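PDB 3OT6: enoyl-CoA hydratase/isomerase family protein from Pseudomonas syringae pv. tomato, which probably catalyses hydration or isomerisation of an enoyl-CoA or related acyl-CoA thioester. Local coordinates for residues A[48-53]-A[196-201]; A[170-173]-A[179-182]. All coordinates share one frame; numbering follows the deposited sequence.

Contact 1: A[48-53]-A[196-201]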
loop_
_atom_site.group_PDB
_atom_site.type_symbol
_atom_site.label_atom_id
_atom_site.label_comp_id
_atom_site.label_asym_id
_atom_site.label_seq_id
_atom_site.Cartn_x
_atom_site.Cartn_y
_atom_site.Cartn_z
ATOM N N ARG A 48 6.302 -15.314 -11.111
ATOM C CA ARG A 48 5.206 -14.789 -11.955
ATOM C C ARG A 48 3.859 -14.816 -11.282
ATOM O O ARG A 48 2.852 -15.070 -11.948
ATOM C CB ARG A 48 5.092 -15.510 -13.290
ATOM C CG ARG A 48 6.429 -15.888 -13.906
ATOM C CD ARG A 48 6.162 -16.412 -15.317
ATOM N NE ARG A 48 6.613 -15.392 -16.240
ATOM C CZ ARG A 48 5.831 -14.696 -17.053
ATOM N NH1 ARG A 48 4.518 -14.918 -17.154
ATOM N NH2 ARG A 48 6.408 -13.755 -17.772
ATOM N N ALA A 49 3.819 -14.492 -9.992
ATOM C CA ALA A 49 2.616 -14.772 -9.231
ATOM C C ALA A 49 1.660 -13.563 -9.124
ATOM O O ALA A 49 2.113 -12.415 -9.077
ATOM C CB ALA A 49 3.016 -15.290 -7.820
ATOM N N ILE A 50 0.363 -13.821 -9.062
ATOM C CA ILE A 50 -0.524 -12.853 -8.515
ATOM C C ILE A 50 -0.155 -12.577 -7.024
ATOM O O ILE A 50 0.045 -13.526 -6.239
ATOM C CB ILE A 50 -1.968 -13.298 -8.682
ATOM C CG1 ILE A 50 -2.291 -13.260 -10.177
ATOM C CG2 ILE A 50 -2.900 -12.286 -7.961
ATOM C CD1 ILE A 50 -3.539 -14.026 -10.571
ATOM N N VAL A 51 0.014 -11.301 -6.649
ATOM C CA VAL A 51 0.512 -10.977 -5.292
ATOM C C VAL A 51 -0.666 -10.554 -4.455
ATOM O O VAL A 51 -1.560 -9.855 -4.948
ATOM C CB VAL A 51 1.541 -9.817 -5.288
ATOM C CG1 VAL A 51 1.793 -9.339 -3.850
ATOM C CG2 VAL A 51 2.917 -10.240 -5.977
ATOM N N ILE A 52 -0.724 -11.076 -3.225
ATOM C CA ILE A 52 -1.666 -10.619 -2.158
ATOM C C ILE A 52 -0.827 -10.058 -0.978
ATOM O O ILE A 52 -0.116 -10.812 -0.343
ATOM C CB ILE A 52 -2.502 -11.745 -1.588
ATOM C CG1 ILE A 52 -3.467 -12.287 -2.600
ATOM C CG2 ILE A 52 -3.407 -11.203 -0.469
ATOM C CD1 ILE A 52 -4.423 -13.410 -1.980
ATOM N N VAL A 53 -0.898 -8.761 -0.702
ATOM C CA VAL A 53 -0.211 -8.173 0.434
ATOM C C VAL A 53 -1.264 -8.082 1.539
ATOM O O VAL A 53 -2.383 -7.636 1.297
ATOM C CB VAL A 53 0.341 -6.734 0.118
ATOM C CG1 VAL A 53 1.009 -6.103 1.352
ATOM C CG2 VAL A 53 1.353 -6.747 -1.009
ATOM N N GLN A 196 -9.975 -14.690 -10.513
ATOM C CA GLN A 196 -10.437 -13.944 -11.698
ATOM C C GLN A 196 -9.293 -13.232 -12.427
ATOM O O GLN A 196 -9.350 -13.037 -13.646
ATOM C CB GLN A 196 -11.567 -12.951 -11.378
ATOM C CG GLN A 196 -12.873 -13.594 -10.826
ATOM C CD GLN A 196 -13.505 -14.613 -11.812
ATOM O OE1 GLN A 196 -13.520 -15.839 -11.554
ATOM N NE2 GLN A 196 -13.989 -14.102 -12.964
ATOM N N LEU A 197 -8.253 -12.840 -11.692
ATOM C CA LEU A 197 -7.091 -12.201 -12.328
ATOM C C LEU A 197 -6.276 -13.225 -13.098
ATOM O O LEU A 197 -5.689 -12.888 -14.144
ATOM C CB LEU A 197 -6.203 -11.390 -11.348
ATOM C CG LEU A 197 -6.842 -10.146 -10.711
ATOM C CD1 LEU A 197 -6.148 -9.814 -9.387
ATOM C CD2 LEU A 197 -6.835 -8.962 -11.648
ATOM N N LYS A 198 -6.235 -14.460 -12.612
ATOM C CA LYS A 198 -5.523 -15.526 -13.347
ATOM C C LYS A 198 -6.000 -15.627 -14.812
ATOM O O LYS A 198 -5.245 -16.040 -15.667
ATOM C CB LYS A 198 -5.705 -16.878 -12.653
ATOM C CG LYS A 198 -4.747 -17.122 -11.530
ATOM C CD LYS A 198 -5.183 -18.343 -10.806
ATOM C CE LYS A 198 -4.028 -18.898 -10.037
ATOM N NZ LYS A 198 -4.537 -19.847 -8.997
ATOM N N LYS A 199 -7.233 -15.186 -15.091
ATOM C CA LYS A 199 -7.832 -15.298 -16.419
ATOM C C LYS A 199 -7.410 -14.295 -17.460
ATOM O O LYS A 199 -7.773 -14.460 -18.633
ATOM C CB LYS A 199 -9.325 -15.251 -16.306
ATOM C CG LYS A 199 -9.847 -16.464 -15.634
ATOM C CD LYS A 199 -11.313 -16.405 -15.672
ATOM C CE LYS A 199 -11.847 -17.598 -14.894
ATOM N NZ LYS A 199 -13.334 -17.455 -14.950
ATOM N N ILE A 200 -6.633 -13.279 -17.064
ATOM C CA ILE A 200 -6.171 -12.250 -17.992
ATOM C C ILE A 200 -4.767 -12.510 -18.510
ATOM O O ILE A 200 -3.984 -13.265 -17.934
ATOM C CB ILE A 200 -6.280 -10.784 -17.392
ATOM C CG1 ILE A 200 -5.183 -10.537 -16.343
ATOM C CG2 ILE A 200 -7.672 -10.545 -16.842
ATOM C CD1 ILE A 200 -5.202 -9.204 -15.674
ATOM N N ASN A 201 -4.434 -11.840 -19.584
ATOM C CA ASN A 201 -3.169 -12.046 -20.179
ATOM C C ASN A 201 -2.117 -11.150 -19.494
ATOM O O ASN A 201 -2.219 -9.919 -19.483
ATOM C CB ASN A 201 -3.307 -11.801 -21.699
ATOM C CG ASN A 201 -1.995 -11.914 -22.405
ATOM O OD1 ASN A 201 -1.194 -10.975 -22.423
ATOM N ND2 ASN A 201 -1.714 -13.088 -22.903
#
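Ile-50, at the start of strand 50-54, reaches the end of helix 186-197, where its methyl CD1 makes the closest contacts, with Leu-197 and Lys-198. CD1 of Ile-50 lies 3.8 Å from CB of Leu-197 and 3.5 Å from CG of Lys-198, met by the root of one side chain and the aliphatic part of the other. CG2 of Ile-50 faces the CD1 branch of Leu-197 more loosely. CG1 sits beside the backbone N (chi1 -68°), and the nearly extended second torsion (164°) carries CD1 outward from the strand.

CD1 of Ile-50 also rests against the main chain, 3.4 Å from the backbone N of Lys-198. Here the chain enters a type I turn from Leu-197 to Ile-200, in which Ile-200 N bonds to Leu-197 O.

The polar end of Lys-198 belongs elsewhere: beyond CG its chain is extended, and NZ forms a salt bridge with Asp-14, in the turn between strands 8-13 and 16-21. Pro-96 and Ile-98 touch both Ile-50 and Leu-197, continuing the apolar surface. Methyl meets methylene and main chain, a purely van der Waals contact with a buried isoleucine covered by the helix end and the lysine charge at the outer margin.

Contact 2: A[170-173]-A[179-182]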
loop_
_atom_site.group_PDB
_atom_site.type_symbol
_atom_site.label_atom_id
_atom_site.label_comp_id
_atom_site.label_asym_id
_atom_site.label_seq_id
_atom_site.Cartn_x
_atom_site.Cartn_y
_atom_site.Cartn_z
ATOM N N GLY A 170 -16.969 3.521 4.295
ATOM C CA GLY A 170 -16.547 4.855 3.914
ATOM C C GLY A 170 -15.244 4.834 3.135
ATOM O O GLY A 170 -15.088 5.625 2.185
ATOM N N ALA A 171 -14.313 3.929 3.504
ATOM C CA ALA A 171 -13.058 3.863 2.812
ATOM C C ALA A 171 -13.281 3.272 1.414
ATOM O O ALA A 171 -12.535 3.589 0.489
ATOM C CB ALA A 171 -12.078 3.066 3.580
HETATM N N MSE A 172 -14.280 2.386 1.260
HETATM C CA MSE A 172 -14.623 1.902 -0.056
HETATM C C MSE A 172 -15.244 3.045 -0.919
HETATM O O MSE A 172 -14.782 3.301 -2.018
HETATM C CB MSE A 172 -15.532 0.693 0.020
HETATM C CG MSE A 172 -16.101 0.314 -1.328
HETATM SE SE MSE A 172 -16.903 -1.469 -1.236
HETATM C CE MSE A 172 -18.519 -1.085 -0.182
ATOM N N ALA A 173 -16.266 3.744 -0.420
ATOM C CA ALA A 173 -16.765 4.935 -1.088
ATOM C C ALA A 173 -15.604 5.922 -1.405
ATOM O O ALA A 173 -15.600 6.565 -2.485
ATOM C CB ALA A 173 -17.875 5.598 -0.248
ATOM N N LYS A 179 -13.639 -3.425 -2.167
ATOM C CA LYS A 179 -14.571 -4.404 -1.641
ATOM C C LYS A 179 -14.394 -4.542 -0.147
ATOM O O LYS A 179 -13.255 -4.536 0.372
ATOM C CB LYS A 179 -14.365 -5.788 -2.332
ATOM C CG LYS A 179 -15.408 -6.853 -2.054
ATOM C CD LYS A 179 -15.003 -8.231 -2.680
ATOM C CE LYS A 179 -15.317 -8.337 -4.186
ATOM N NZ LYS A 179 -16.751 -7.885 -4.522
ATOM N N VAL A 180 -15.536 -4.673 0.528
ATOM C CA VAL A 180 -15.609 -4.917 1.975
ATOM C C VAL A 180 -16.303 -6.286 2.246
ATOM O O VAL A 180 -17.446 -6.544 1.781
ATOM C CB VAL A 180 -16.283 -3.730 2.723
ATOM C CG1 VAL A 180 -16.487 -4.049 4.226
ATOM C CG2 VAL A 180 -15.453 -2.450 2.556
ATOM N N VAL A 181 -15.575 -7.161 2.935
ATOM C CA VAL A 181 -16.100 -8.450 3.354
ATOM C C VAL A 181 -15.944 -8.583 4.878
ATOM O O VAL A 181 -15.471 -7.624 5.569
ATOM C CB VAL A 181 -15.405 -9.611 2.596
ATOM C CG1 VAL A 181 -15.540 -9.433 1.042
ATOM C CG2 VAL A 181 -13.968 -9.770 2.987
ATOM N N SER A 182 -16.305 -9.736 5.436
ATOM C CA SER A 182 -16.165 -9.885 6.919
ATOM C C SER A 182 -14.752 -10.326 7.257
ATOM O O SER A 182 -14.013 -10.806 6.370
ATOM C CB SER A 182 -17.177 -10.877 7.489
ATOM O OG SER A 182 -16.733 -12.195 7.216
#
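Met-172, a selenomethionine on helix 168-174, lays its side chain against the backbone of strand 179-181 at Lys-179 and Val-180. The closer part of the contact is made by SE of Met-172, which stands 3.8 Å from CA of Lys-179 and 3.9 Å from the backbone N of Val-180, obliquely above the backbone there. CG is anti to the backbone N (chi1 170°) and the next torsion is also extended, so the chain runs straight out from the helix as far as SE; the bend comes only at the last torsion, 72°, which turns CE aside. Nearer the helix, CB of Met-172 meets the CG2 branch of Val-180 at 4.0 Å, and this methyl is also 4.2 Å from SE of Met-172.

The other side is looser. Lys-179 offers mainly its backbone, for its CB points away from the helix and comes no nearer than 5.1 Å to SE of Met-172. All three touching residues are partly exposed, and the patch lies at the surface of the monomer, with little area buried.

Leu-177, in the short connection between helix and strand, also packs on Met-172. Beyond it, strand 179-181 is one of the two edge strands of the six-stranded sheet within this chain: Lys-179 and Val-181 bond through their backbones to Gly-121 of the parallel strand 118-122, while helix 168-174 lies beside this last strand of the chain.

How the contacts relate
Both contacts reach the six-stranded mixed sheet, at different strands: contact 1 at the inner strand 50-54, contact 2 at the edge strand 179-181, with strands 97-100 and 118-122 between them. Their centres are 21 Å apart and their nearest atoms about 9 Å, so they do not touch. Contact 1 joins parts of the chain 143 residues apart, and within that span falls contact 2, a local helix-to-strand return. Strand 179-181 is followed, after a short connection, by helix 186-197, whose end forms one half of contact 1. The chain thus adds the last strand and then returns to an inner one, tying late and early parts of the crotonase-like fold together.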